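Long-range contacts in tail component (PDB 5LY8), which probably binds cell-wall saccharides of its Lactobacillus host, this chain being the second carbohydrate-binding module of the evolved distal tail protein of phage J-1: residues A61-E66 with W222-Q227; V109-F114 with T210-G215; N48-P53 with G75-G80; V97-V102 with D165-A170. All blocks are in the same frame, centred on the assembly; numbering follows the deposited sequence. Where two conformers were deposited one is given.

Interaction 1 of 4, residues A61-E66 with W222-Q227. With MG (magnesium ion), chain C.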
loop_
_atom_site.group_PDB
_atom_site.type_symbol
_atom_site.label_atom_id
_atom_site.label_comp_id
_atom_site.label_asym_id
_atom_site.label_seq_id
_atom_site.Cartn_x
_atom_site.Cartn_y
_atom_site.Cartn_z
ATOM N N ALA A 61 -11.837 -6.613 5.293
ATOM C CA ALA A 61 -12.274 -6.119 3.993
ATOM C C ALA A 61 -11.805 -7.076 2.904
ATOM O O ALA A 61 -10.603 -7.420 2.835
ATOM C CB ALA A 61 -11.741 -4.723 3.741
ATOM N N TYR A 62 -12.738 -7.473 2.019
ATOM C CA TYR A 62 -12.476 -8.391 0.921
ATOM C C TYR A 62 -12.675 -7.633 -0.382
ATOM O O TYR A 62 -13.807 -7.362 -0.771
ATOM C CB TYR A 62 -13.443 -9.582 1.006
ATOM C CG TYR A 62 -13.198 -10.465 2.208
ATOM C CD1 TYR A 62 -12.216 -11.455 2.185
ATOM C CD2 TYR A 62 -13.910 -10.281 3.383
ATOM C CE1 TYR A 62 -11.977 -12.260 3.296
ATOM C CE2 TYR A 62 -13.688 -11.084 4.491
ATOM C CZ TYR A 62 -12.721 -12.064 4.450
ATOM O OH TYR A 62 -12.517 -12.804 5.589
ATOM N N PRO A 63 -11.588 -7.203 -1.039
ATOM C CA PRO A 63 -11.773 -6.488 -2.303
ATOM C C PRO A 63 -12.383 -7.407 -3.364
ATOM O O PRO A 63 -12.059 -8.597 -3.417
ATOM C CB PRO A 63 -10.365 -6.038 -2.688
ATOM C CG PRO A 63 -9.439 -6.802 -1.862
ATOM C CD PRO A 63 -10.172 -7.390 -0.683
ATOM N N SER A 64 -13.328 -6.886 -4.155
ATOM C CA SER A 64 -13.942 -7.636 -5.259
ATOM C C SER A 64 -13.473 -7.268 -6.662
ATOM O O SER A 64 -13.508 -6.083 -7.020
ATOM C CB SER A 64 -15.435 -7.403 -5.265
ATOM O OG SER A 64 -16.045 -8.261 -6.221
ATOM N N THR A 65 -13.123 -8.279 -7.490
ATOM C CA THR A 65 -12.732 -8.087 -8.891
ATOM C C THR A 65 -13.514 -9.092 -9.741
ATOM O O THR A 65 -14.067 -10.073 -9.216
ATOM C CB THR A 65 -11.215 -8.305 -9.120
ATOM O OG1 THR A 65 -10.836 -9.585 -8.608
ATOM C CG2 THR A 65 -10.349 -7.200 -8.502
ATOM N N GLU A 66 -13.586 -8.845 -11.045
ATOM C CA GLU A 66 -14.189 -9.783 -11.983
ATOM C C GLU A 66 -13.198 -10.130 -13.027
ATOM O O GLU A 66 -12.300 -9.323 -13.340
ATOM C CB GLU A 66 -15.487 -9.300 -12.654
ATOM C CG GLU A 66 -15.799 -7.817 -12.617
ATOM C CD GLU A 66 -17.295 -7.564 -12.666
ATOM O OE1 GLU A 66 -18.050 -8.461 -13.112
ATOM O OE2 GLU A 66 -17.722 -6.487 -12.193
ATOM N N TRP A 222 -5.566 -13.696 -7.048
ATOM C CA TRP A 222 -4.976 -14.249 -5.851
ATOM C C TRP A 222 -5.939 -14.099 -4.659
ATOM O O TRP A 222 -7.006 -13.484 -4.800
ATOM C CB TRP A 222 -3.597 -13.628 -5.587
ATOM C CG TRP A 222 -3.516 -12.167 -5.242
ATOM C CD1 TRP A 222 -4.534 -11.253 -5.142
ATOM C CD2 TRP A 222 -2.320 -11.471 -4.894
ATOM N NE1 TRP A 222 -4.031 -10.022 -4.767
ATOM C CE2 TRP A 222 -2.676 -10.136 -4.596
ATOM C CE3 TRP A 222 -0.973 -11.851 -4.793
ATOM C CZ2 TRP A 222 -1.726 -9.179 -4.206
ATOM C CZ3 TRP A 222 -0.040 -10.903 -4.408
ATOM C CH2 TRP A 222 -0.419 -9.588 -4.133
ATOM N N SER A 223 -5.567 -14.662 -3.506
ATOM C CA SER A 223 -6.403 -14.532 -2.312
ATOM C C SER A 223 -5.883 -13.366 -1.511
ATOM O O SER A 223 -4.713 -13.323 -1.156
ATOM C CB SER A 223 -6.356 -15.795 -1.470
ATOM O OG SER A 223 -6.932 -16.891 -2.171
ATOM N N ILE A 224 -6.737 -12.350 -1.302
ATOM C CA ILE A 224 -6.298 -11.152 -0.618
ATOM C C ILE A 224 -7.380 -10.601 0.273
ATOM O O ILE A 224 -8.529 -10.493 -0.143
ATOM C CB ILE A 224 -5.830 -10.089 -1.673
ATOM C CG1 ILE A 224 -5.347 -8.777 -1.040
ATOM C CG2 ILE A 224 -6.890 -9.804 -2.743
ATOM C CD1 ILE A 224 -4.160 -8.915 -0.137
ATOM N N ASN A 225 -7.005 -10.246 1.509
ATOM C CA ASN A 225 -7.931 -9.547 2.366
ATOM C C ASN A 225 -7.168 -8.536 3.211
ATOM O O ASN A 225 -5.942 -8.646 3.352
ATOM C CB ASN A 225 -8.845 -10.489 3.144
ATOM C CG ASN A 225 -8.203 -11.306 4.208
ATOM O OD1 ASN A 225 -7.571 -10.761 5.121
ATOM N ND2 ASN A 225 -8.333 -12.627 4.095
ATOM N N TRP A 226 -7.868 -7.517 3.716
ATOM C CA TRP A 226 -7.258 -6.357 4.366
ATOM C C TRP A 226 -7.938 -6.233 5.712
ATOM O O TRP A 226 -9.157 -6.052 5.790
ATOM C CB TRP A 226 -7.536 -5.170 3.458
ATOM C CG TRP A 226 -7.019 -3.829 3.881
ATOM C CD1 TRP A 226 -5.922 -3.549 4.654
ATOM C CD2 TRP A 226 -7.536 -2.570 3.435
ATOM N NE1 TRP A 226 -5.731 -2.180 4.715
ATOM C CE2 TRP A 226 -6.718 -1.564 3.983
ATOM C CE3 TRP A 226 -8.640 -2.194 2.650
ATOM C CZ2 TRP A 226 -6.977 -0.203 3.777
ATOM C CZ3 TRP A 226 -8.881 -0.854 2.424
ATOM C CH2 TRP A 226 -8.060 0.127 2.986
ATOM N N GLN A 227 -7.166 -6.431 6.792
ATOM C CA GLN A 227 -7.743 -6.598 8.128
ATOM C C GLN A 227 -7.659 -5.380 9.026
ATOM O O GLN A 227 -8.387 -5.323 10.021
ATOM C CB GLN A 227 -7.124 -7.820 8.846
ATOM C CG GLN A 227 -7.076 -9.063 7.941
ATOM C CD GLN A 227 -7.022 -10.406 8.630
ATOM O OE1 GLN A 227 -6.931 -10.512 9.880
ATOM N NE2 GLN A 227 -7.122 -11.462 7.804
HETATM MG MG MG C . -10.075 -5.829 11.545
HETATM O O HOH W 1 -10.892 -10.522 -1.732
HETATM O O HOH W 2 -11.526 -6.167 13.539
HETATM O O HOH W 3 -9.332 -7.961 12.468
HETATM O O HOH W 4 -8.541 -4.821 13.138
#
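Ala61 and Trp226 face each other as an antiparallel hydrogen-bonded pair, and the two lose more surface to this contact than any other residues in it. Two backbone bonds define the pair: Ala61 N donates to Trp226 O over 2.8 Å, with an N-H...O angle of 167°, and Trp226 N returns the bond to Ala61 O. The bridge stands alone: the short strand axes run at 143°, and Pro63 has no N-H to offer. There a water takes over, donating to both Pro63 O and Ile224 O, while the proline CG lies 4.0 Å from Ile224 CG2. The methyl group of Ala61 reaches the benzo part of the indole, its CB 4.1 Å from Trp226 CE3. With CG anti to the backbone N, the Trp226 side chain leaves the bridge for the interior, where NE1 bonds Asn98 and the ring meets Phe22, Phe114 and Phe213. Asn225 turns its amide the other way and lies beside the Tyr62 ring, pointing in the same direction; Tyr62 CE1 is 3.6 Å from Asn225 CB, and the ring and amide planes are 69° apart. Gln227 NE2 holds Asn225 OD1 at 2.8 Å in a nearly straight bond. One residue beyond the bridge, Gln227 O binds magnesium at 2.3 Å with three waters, and Asp21 and Gly59 complete the site. The contact thus ties the 54-57/60-63 hairpin to the 223-238 strand beside a metal site of a concanavalin-clan beta-sandwich.

Interaction 2 of 4, residues V109-F114 with T210-G215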
loop_
_atom_site.group_PDB
_atom_site.type_symbol
_atom_site.label_atom_id
_atom_site.label_comp_id
_atom_site.label_asym_id
_atom_site.label_seq_id
_atom_site.Cartn_x
_atom_site.Cartn_y
_atom_site.Cartn_z
ATOM N N VAL A 109 -3.089 -14.230 -10.225
ATOM C CA VAL A 109 -2.459 -12.942 -10.497
ATOM C C VAL A 109 -3.107 -11.896 -9.607
ATOM O O VAL A 109 -4.346 -11.843 -9.505
ATOM C CB VAL A 109 -2.585 -12.575 -12.005
ATOM C CG1 VAL A 109 -2.226 -11.122 -12.295
ATOM C CG2 VAL A 109 -1.742 -13.522 -12.861
ATOM N N GLY A 110 -2.306 -11.031 -9.007
ATOM C CA GLY A 110 -2.904 -9.978 -8.203
ATOM C C GLY A 110 -1.863 -8.982 -7.786
ATOM O O GLY A 110 -0.665 -9.246 -7.865
ATOM N N ARG A 111 -2.322 -7.823 -7.332
ATOM C CA ARG A 111 -1.449 -6.747 -6.885
ATOM C C ARG A 111 -2.155 -5.986 -5.790
ATOM O O ARG A 111 -3.374 -5.813 -5.850
ATOM C CB ARG A 111 -1.153 -5.786 -8.080
ATOM C CG ARG A 111 -0.447 -4.488 -7.730
ATOM C CD ARG A 111 -0.240 -3.631 -8.991
ATOM N NE ARG A 111 0.634 -2.486 -8.716
ATOM C CZ ARG A 111 1.951 -2.524 -8.712
ATOM N NH1 ARG A 111 2.592 -3.647 -9.031
ATOM N NH2 ARG A 111 2.644 -1.455 -8.372
ATOM N N PHE A 112 -1.383 -5.457 -4.823
ATOM C CA PHE A 112 -1.897 -4.397 -3.968
ATOM C C PHE A 112 -0.892 -3.278 -3.888
ATOM O O PHE A 112 0.312 -3.498 -4.050
ATOM C CB PHE A 112 -2.371 -4.842 -2.572
ATOM C CG PHE A 112 -1.348 -5.411 -1.630
ATOM C CD1 PHE A 112 -0.360 -4.604 -1.076
ATOM C CD2 PHE A 112 -1.457 -6.716 -1.175
ATOM C CE1 PHE A 112 0.554 -5.125 -0.155
ATOM C CE2 PHE A 112 -0.579 -7.213 -0.208
ATOM C CZ PHE A 112 0.404 -6.409 0.310
ATOM N N GLU A 113 -1.410 -2.067 -3.678
ATOM C CA GLU A 113 -0.622 -0.871 -3.411
ATOM C C GLU A 113 -1.129 -0.221 -2.154
ATOM O O GLU A 113 -2.343 -0.041 -1.997
ATOM C CB GLU A 113 -0.708 0.148 -4.554
ATOM C CG GLU A 113 -0.067 -0.325 -5.841
ATOM C CD GLU A 113 -0.112 0.690 -6.961
ATOM O OE1 GLU A 113 -0.586 1.836 -6.745
ATOM O OE2 GLU A 113 0.321 0.317 -8.082
ATOM N N PHE A 114 -0.198 0.179 -1.281
ATOM C CA PHE A 114 -0.470 1.066 -0.153
ATOM C C PHE A 114 0.358 2.317 -0.432
ATOM O O PHE A 114 1.598 2.271 -0.431
ATOM C CB PHE A 114 -0.144 0.432 1.195
ATOM C CG PHE A 114 -1.094 -0.699 1.521
ATOM C CD1 PHE A 114 -2.424 -0.443 1.787
ATOM C CD2 PHE A 114 -0.667 -2.015 1.505
ATOM C CE1 PHE A 114 -3.319 -1.492 2.058
ATOM C CE2 PHE A 114 -1.559 -3.068 1.794
ATOM C CZ PHE A 114 -2.877 -2.792 2.083
ATOM N N THR A 210 -3.940 6.102 -0.302
ATOM C CA THR A 210 -4.794 5.252 -1.122
ATOM C C THR A 210 -4.346 3.813 -0.963
ATOM O O THR A 210 -3.145 3.535 -1.009
ATOM C CB THR A 210 -4.695 5.609 -2.623
ATOM O OG1 THR A 210 -5.175 6.940 -2.841
ATOM C CG2 THR A 210 -5.510 4.643 -3.522
ATOM N N ALA A 211 -5.309 2.887 -0.837
ATOM C CA ALA A 211 -5.071 1.443 -0.880
ATOM C C ALA A 211 -5.817 0.910 -2.125
ATOM O O ALA A 211 -7.009 1.236 -2.286
ATOM C CB ALA A 211 -5.581 0.782 0.382
ATOM N N TRP A 212 -5.141 0.137 -2.993
ATOM C CA TRP A 212 -5.736 -0.315 -4.248
ATOM C C TRP A 212 -5.454 -1.797 -4.397
ATOM O O TRP A 212 -4.330 -2.245 -4.175
ATOM C CB TRP A 212 -5.147 0.515 -5.406
ATOM C CG TRP A 212 -5.599 0.171 -6.791
ATOM C CD1 TRP A 212 -6.888 -0.030 -7.225
ATOM C CD2 TRP A 212 -4.759 0.019 -7.937
ATOM N NE1 TRP A 212 -6.900 -0.275 -8.584
ATOM C CE2 TRP A 212 -5.598 -0.255 -9.044
ATOM C CE3 TRP A 212 -3.367 0.066 -8.133
ATOM C CZ2 TRP A 212 -5.096 -0.425 -10.337
ATOM C CZ3 TRP A 212 -2.873 -0.124 -9.416
ATOM C CH2 TRP A 212 -3.723 -0.389 -10.497
ATOM N N PHE A 213 -6.481 -2.565 -4.826
ATOM C CA PHE A 213 -6.400 -4.019 -4.880
ATOM C C PHE A 213 -6.838 -4.578 -6.240
ATOM O O PHE A 213 -7.880 -5.225 -6.357
ATOM C CB PHE A 213 -7.266 -4.617 -3.776
ATOM C CG PHE A 213 -6.868 -4.221 -2.388
ATOM C CD1 PHE A 213 -7.355 -3.046 -1.810
ATOM C CD2 PHE A 213 -5.968 -4.984 -1.673
ATOM C CE1 PHE A 213 -6.989 -2.684 -0.516
ATOM C CE2 PHE A 213 -5.580 -4.602 -0.387
ATOM C CZ PHE A 213 -6.086 -3.450 0.174
ATOM N N PRO A 214 -6.037 -4.374 -7.283
ATOM C CA PRO A 214 -6.444 -4.833 -8.619
ATOM C C PRO A 214 -6.070 -6.261 -8.997
ATOM O O PRO A 214 -5.093 -6.836 -8.511
ATOM C CB PRO A 214 -5.698 -3.862 -9.552
ATOM C CG PRO A 214 -4.395 -3.590 -8.780
ATOM C CD PRO A 214 -4.828 -3.512 -7.343
ATOM N N GLY A 215 -6.851 -6.785 -9.938
ATOM C CA GLY A 215 -6.516 -7.964 -10.721
ATOM C C GLY A 215 -6.190 -7.519 -12.139
ATOM O O GLY A 215 -6.344 -6.343 -12.481
#
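Glu113 and Trp212 form the hydrogen-bonded pair at the centre of this buried antiparallel contact. Backbone bonds run both ways between them, Glu113 N to Trp212 O and Trp212 N to Glu113 O, each 3.0 Å long. Their side chains lie side by side and point the same way, but carboxylate and indole planes stand 78° apart, and Glu113 CD comes to the ring's edge in its plane, 3.5 Å from Trp212 CE3. Arg111, extended from CG to NE, reaches the same carboxylate: NE and NH2 both donate to Glu113 OE2 at 2.9 Å, meeting it on the anti side. Phe38 N also bonds OE2, and Ala37 N bonds OE1, so both oxygens of this buried carboxylate have donors, which probably favours its ionised form. The other side of the sheet is apolar and close. Ala211 CB sits 3.6 Å from Phe114 CE1, and Phe114 CZ lies 3.8 Å from Phe213 CZ, with ring planes at 80°.

Only the backbone pairing is looser toward Gly110 and Gly215. Pro214 has no N-H to give, and Arg111 N reaches Pro214 O in a longer, more bent bond of 3.2 Å and 142°. The proline ring itself is close: its CD lies 3.1 Å from Arg111 O, and its CG rests over the centre of the Trp212 ring, 3.4 Å above the plane. Gly215, partly exposed, marks the more open end.

Strand 110-118 is flanked on its other edge by 121-130, while 208-216 pairs on its other side with 73-81. Phe112 and Phe114 pack against Val100 of strand 94-103 in the facing sheet.

Interaction 3 of 4, residues N48-P53 with G75-G80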
loop_
_atom_site.group_PDB
_atom_site.type_symbol
_atom_site.label_atom_id
_atom_site.label_comp_id
_atom_site.label_asym_id
_atom_site.label_seq_id
_atom_site.Cartn_x
_atom_site.Cartn_y
_atom_site.Cartn_z
ATOM N N ASN A 48 -4.606 2.349 -15.383
ATOM C CA ASN A 48 -5.114 1.667 -14.191
ATOM C C ASN A 48 -6.555 2.095 -13.905
ATOM O O ASN A 48 -6.877 3.285 -14.030
ATOM C CB ASN A 48 -4.263 2.063 -12.986
ATOM C CG ASN A 48 -2.802 1.712 -13.121
ATOM O OD1 ASN A 48 -2.448 0.746 -13.812
ATOM N ND2 ASN A 48 -1.941 2.482 -12.452
ATOM N N VAL A 49 -7.385 1.166 -13.447
ATOM C CA VAL A 49 -8.773 1.469 -13.089
ATOM C C VAL A 49 -9.018 1.135 -11.631
ATOM O O VAL A 49 -8.579 0.089 -11.131
ATOM C CB VAL A 49 -9.772 0.762 -14.037
ATOM C CG1 VAL A 49 -11.223 1.010 -13.589
ATOM C CG2 VAL A 49 -9.591 1.270 -15.471
ATOM N N GLN A 50 -9.743 2.029 -10.959
ATOM C CA GLN A 50 -10.183 1.844 -9.584
ATOM C C GLN A 50 -11.697 1.692 -9.651
ATOM O O GLN A 50 -12.391 2.649 -9.993
ATOM C CB GLN A 50 -9.830 3.075 -8.733
ATOM C CG GLN A 50 -8.339 3.395 -8.720
ATOM C CD GLN A 50 -8.036 4.726 -8.095
ATOM O OE1 GLN A 50 -8.303 4.962 -6.917
ATOM N NE2 GLN A 50 -7.463 5.632 -8.881
ATOM N N SER A 51 -12.194 0.467 -9.448
ATOM C CA SER A 51 -13.635 0.213 -9.518
ATOM C C SER A 51 -13.991 -0.983 -8.686
ATOM O O SER A 51 -13.155 -1.833 -8.406
ATOM C CB SER A 51 -14.065 -0.001 -10.963
ATOM O OG SER A 51 -13.735 -1.302 -11.405
ATOM N N GLY A 52 -15.264 -1.078 -8.374
ATOM C CA GLY A 52 -15.793 -2.206 -7.638
ATOM C C GLY A 52 -15.817 -2.007 -6.138
ATOM O O GLY A 52 -15.269 -1.048 -5.604
ATOM N N PRO A 53 -16.467 -2.940 -5.437
ATOM C CA PRO A 53 -16.657 -2.794 -3.993
ATOM C C PRO A 53 -15.663 -3.582 -3.145
ATOM O O PRO A 53 -14.937 -4.452 -3.625
ATOM C CB PRO A 53 -18.061 -3.397 -3.804
ATOM C CG PRO A 53 -18.079 -4.510 -4.765
ATOM C CD PRO A 53 -17.254 -4.072 -5.972
ATOM N N GLY A 75 -9.287 -2.835 -9.930
ATOM C CA GLY A 75 -9.821 -3.334 -8.674
ATOM C C GLY A 75 -10.192 -2.164 -7.799
ATOM O O GLY A 75 -9.958 -1.008 -8.171
ATOM N N PRO A 76 -10.756 -2.456 -6.637
ATOM C CA PRO A 76 -11.231 -1.384 -5.757
ATOM C C PRO A 76 -10.133 -0.633 -5.041
ATOM O O PRO A 76 -9.077 -1.201 -4.757
ATOM C CB PRO A 76 -12.124 -2.121 -4.750
ATOM C CG PRO A 76 -11.563 -3.478 -4.701
ATOM C CD PRO A 76 -11.100 -3.790 -6.109
ATOM N N SER A 77 -10.398 0.634 -4.752
ATOM C CA SER A 77 -9.516 1.435 -3.934
ATOM C C SER A 77 -10.279 2.166 -2.865
ATOM O O SER A 77 -11.495 2.435 -3.002
ATOM C CB SER A 77 -8.701 2.419 -4.762
ATOM O OG SER A 77 -9.499 3.548 -5.081
ATOM N N MET A 78 -9.549 2.541 -1.819
ATOM C CA MET A 78 -10.062 3.323 -0.705
ATOM C C MET A 78 -9.012 4.369 -0.391
ATOM O O MET A 78 -7.811 4.064 -0.404
ATOM C CB MET A 78 -10.331 2.418 0.491
ATOM C CG MET A 78 -11.036 3.128 1.635
ATOM S SD MET A 78 -11.505 2.018 2.969
ATOM C CE MET A 78 -12.790 1.079 2.148
ATOM N N SER A 79 -9.459 5.608 -0.121
ATOM C CA SER A 79 -8.547 6.719 0.133
ATOM C C SER A 79 -9.040 7.572 1.267
ATOM O O SER A 79 -10.237 7.637 1.517
ATOM C CB SER A 79 -8.448 7.611 -1.107
ATOM O OG SER A 79 -7.914 6.894 -2.204
ATOM N N GLY A 80 -8.120 8.320 1.853
ATOM C CA GLY A 80 -8.471 9.279 2.897
ATOM C C GLY A 80 -7.487 10.426 2.908
ATOM O O GLY A 80 -6.422 10.371 2.276
#
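Gln50 and Gly75 form a parallel beta bridge at the margin of the mixed sheet, where the short strand 49-50 lies beside the start of segment 75-80. Two backbone bonds to Gly75 flank Gln50: Gly75 N donates to Val49 O at 3.2 Å, and Ser51 N donates to Gly75 O at 3.0 Å. In the second the donor stands above the carbonyl plane, 62° out of it. A CA-H...O contact from Gln50 CA to Gly75 O, 3.2 Å, adds to the same oxygen.

Beyond the bridge, the link is made by side chains. Ser77 OG donates to Gln50 OE1 over 2.6 Å, in the amide carbonyl plane and on a lone pair; Ser77 OG sits between the backbone N and the carbonyl carbon (chi1 80°), which directs it at the glutamine. Gly34 N is a second donor to that OE1, so the amide oxygen is gripped from two parts of the chain.

Pro76 ends the backbone pairing. Its nitrogen has no hydrogen for Ser51 O, although the two atoms are close, and its ring makes contact by carbon atoms instead: Pro76 CB lies 3.4 Å from Gly52 O, and CG 3.7 Å from Pro53 O. Gly52 adopts a positive phi of 92° there, and its carbonyl is also bonded by Asn32 ND2. Trp212 NE1 from the adjoining strand bonds Val49 O, with a weak bond to Gly75 O. This is a short parallel edge pairing within a mostly antiparallel beta-sandwich, away from both magnesium sites, joining strand 49-50 to the 73-81 strand.

Interaction 4 of 4, residues V97-V102 with D165-A170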
loop_
_atom_site.group_PDB
_atom_site.type_symbol
_atom_site.label_atom_id
_atom_site.label_comp_id
_atom_site.label_asym_id
_atom_site.label_seq_id
_atom_site.Cartn_x
_atom_site.Cartn_y
_atom_site.Cartn_z
ATOM N N VAL A 97 0.443 1.709 8.472
ATOM C CA VAL A 97 0.451 0.266 8.705
ATOM C C VAL A 97 -0.815 -0.361 8.190
ATOM O O VAL A 97 -1.918 0.069 8.588
ATOM C CB VAL A 97 0.611 -0.012 10.223
ATOM C CG1 VAL A 97 0.688 -1.516 10.510
ATOM C CG2 VAL A 97 1.854 0.692 10.788
ATOM N N ASN A 98 -0.673 -1.402 7.368
ATOM C CA ASN A 98 -1.812 -2.084 6.780
ATOM C C ASN A 98 -1.650 -3.572 6.923
ATOM O O ASN A 98 -0.675 -4.135 6.414
ATOM C CB ASN A 98 -1.921 -1.702 5.323
ATOM C CG ASN A 98 -2.486 -0.320 5.171
ATOM O OD1 ASN A 98 -3.685 -0.130 5.324
ATOM N ND2 ASN A 98 -1.632 0.675 4.935
ATOM N N ARG A 99 -2.582 -4.210 7.633
ATOM C CA ARG A 99 -2.533 -5.659 7.845
ATOM C C ARG A 99 -3.288 -6.354 6.738
ATOM O O ARG A 99 -4.436 -5.994 6.466
ATOM C CB ARG A 99 -3.152 -6.011 9.196
ATOM C CG ARG A 99 -3.055 -7.500 9.483
ATOM C CD ARG A 99 -3.372 -7.814 10.923
ATOM N NE ARG A 99 -3.466 -9.264 11.084
ATOM C CZ ARG A 99 -3.203 -9.919 12.210
ATOM N NH1 ARG A 99 -2.826 -9.257 13.301
ATOM N NH2 ARG A 99 -3.298 -11.246 12.249
ATOM N N VAL A 100 -2.668 -7.369 6.124
ATOM C CA VAL A 100 -3.295 -8.127 5.044
ATOM C C VAL A 100 -3.115 -9.618 5.304
ATOM O O VAL A 100 -2.244 -10.046 6.075
ATOM C CB VAL A 100 -2.688 -7.773 3.648
ATOM C CG1 VAL A 100 -2.986 -6.324 3.262
ATOM C CG2 VAL A 100 -1.177 -8.046 3.598
ATOM N N ASN A 101 -3.928 -10.414 4.624
ATOM C CA ASN A 101 -3.721 -11.837 4.536
ATOM C C ASN A 101 -3.667 -12.091 3.031
ATOM O O ASN A 101 -4.564 -11.674 2.291
ATOM C CB ASN A 101 -4.838 -12.612 5.207
ATOM C CG ASN A 101 -4.610 -14.111 5.174
ATOM O OD1 ASN A 101 -4.269 -14.741 6.196
ATOM N ND2 ASN A 101 -4.810 -14.718 4.062
ATOM N N VAL A 102 -2.588 -12.716 2.584
ATOM C CA VAL A 102 -2.435 -12.848 1.158
ATOM C C VAL A 102 -1.865 -14.215 0.839
ATOM O O VAL A 102 -1.050 -14.756 1.601
ATOM C CB VAL A 102 -1.641 -11.597 0.599
ATOM C CG1 VAL A 102 -0.270 -11.394 1.254
ATOM C CG2 VAL A 102 -1.571 -11.585 -0.929
ATOM N N ASP A 165 2.039 -18.128 2.180
ATOM C CA ASP A 165 0.708 -17.534 2.280
ATOM C C ASP A 165 0.414 -17.220 3.762
ATOM O O ASP A 165 0.777 -18.004 4.650
ATOM C CB ASP A 165 -0.328 -18.562 1.833
ATOM C CG ASP A 165 -0.338 -18.937 0.365
ATOM O OD1 ASP A 165 0.385 -18.284 -0.431
ATOM O OD2 ASP A 165 -1.145 -19.815 -0.004
ATOM N N GLY A 166 -0.223 -16.086 4.028
ATOM C CA GLY A 166 -0.578 -15.803 5.409
ATOM C C GLY A 166 -0.683 -14.341 5.736
ATOM O O GLY A 166 -0.960 -13.516 4.870
ATOM N N ASN A 167 -0.492 -14.026 7.005
ATOM C CA ASN A 167 -0.705 -12.705 7.561
ATOM C C ASN A 167 0.535 -11.835 7.566
ATOM O O ASN A 167 1.600 -12.249 8.034
ATOM C CB ASN A 167 -1.217 -12.871 9.014
ATOM C CG ASN A 167 -2.537 -13.623 9.078
ATOM O OD1 ASN A 167 -3.551 -13.168 8.528
ATOM N ND2 ASN A 167 -2.535 -14.801 9.740
ATOM N N TYR A 168 0.401 -10.598 7.046
ATOM C CA TYR A 168 1.529 -9.684 6.977
ATOM C C TYR A 168 1.113 -8.280 7.362
ATOM O O TYR A 168 -0.044 -7.896 7.143
ATOM C CB TYR A 168 2.054 -9.613 5.509
ATOM C CG TYR A 168 2.740 -10.871 5.020
ATOM C CD1 TYR A 168 2.011 -11.920 4.465
ATOM C CD2 TYR A 168 4.118 -11.033 5.157
ATOM C CE1 TYR A 168 2.633 -13.107 4.082
ATOM C CE2 TYR A 168 4.752 -12.181 4.708
ATOM C CZ TYR A 168 4.005 -13.220 4.201
ATOM O OH TYR A 168 4.629 -14.375 3.802
ATOM N N ASN A 169 2.060 -7.508 7.923
ATOM C CA ASN A 169 1.872 -6.074 8.094
ATOM C C ASN A 169 2.714 -5.383 7.034
ATOM O O ASN A 169 3.937 -5.546 7.014
ATOM C CB ASN A 169 2.286 -5.580 9.481
ATOM C CG ASN A 169 1.222 -5.791 10.522
ATOM O OD1 ASN A 169 1.514 -6.159 11.680
ATOM N ND2 ASN A 169 -0.020 -5.567 10.164
ATOM N N ALA A 170 2.075 -4.646 6.129
ATOM C CA ALA A 170 2.761 -3.843 5.114
ATOM C C ALA A 170 2.905 -2.455 5.698
ATOM O O ALA A 170 1.906 -1.822 6.069
ATOM C CB ALA A 170 1.954 -3.800 3.817
HETATM O O HOH W 5 1.217 0.444 4.615
HETATM O O HOH W 6 -3.761 -10.492 8.524
HETATM O O HOH W 7 -5.315 -12.581 10.700
#
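Val100 and Tyr168 form the middle hydrogen-bonded pair of a regular antiparallel contact that runs from Asn98 with Ala170 to Val102 with Gly166. Six backbone bonds of 2.8 to 2.9 Å join the strands; Val100 N to Tyr168 O is nearly straight at 172°. On the side facing the sandwich interior, both valines touch Tyr168, Val100 at CB and Val102 at the ring: Val100 CG2 lies 4.1 Å from Tyr168 CB, and Val102 CG1 is 4.0 Å from Tyr168 CD1, the latter side chains crossing at about a right angle.

The opposite face is polar. The aliphatic base of Arg99 lies against an amide nitrogen, its CB 3.3 Å from Asn169 ND2. Extended from CG to NE, Arg99 reaches over toward Asn167 through water rather than directly: one water accepts from Arg99 NE, in the guanidinium plane, at 2.9 Å and lies 2.7 Å from Asn167 OD1. A further water takes Arg99 NH2.

Second-shell partners set these groups. Asp187 receives Asn167 ND2, the Tyr168 hydroxyl bonds Arg164 O, and Asn98 OD1 bonds Ser229. Ala170 packs on Phe114 of the facing sheet, and Val102 touches Ile224 of strand 223-238, which borders the other edge of 94-103. Such an amphipathic pair, apolar inward and polar outward, is a central strand pairing of a beta-sandwich, here in a concanavalin-clan module.

The contacts describe two facing sheets and the hairpin that joins them at one side. Interactions 1 and 4 share a sheet, with Gln227 N 2.8 Å from Arg99 O; interactions 2 and 3 share the other, with Ala211 N 2.8 Å from Met78 O. Ser64 N lies 3.0 Å from Pro53 O between 1 and 3; all are probable hydrogen bonds. The sheets meet at Phe114 CZ and Val100 CG1, 3.7 Å apart, and at Trp226 CE3 and Phe213 CE1, 3.6 Å apart. Interactions 3 and 4 do not touch, centres about 19 Å apart. One magnesium is bound at interaction 1 through Gln227 O; the other ion is about 8 Å from residue Gly110 of interaction 2.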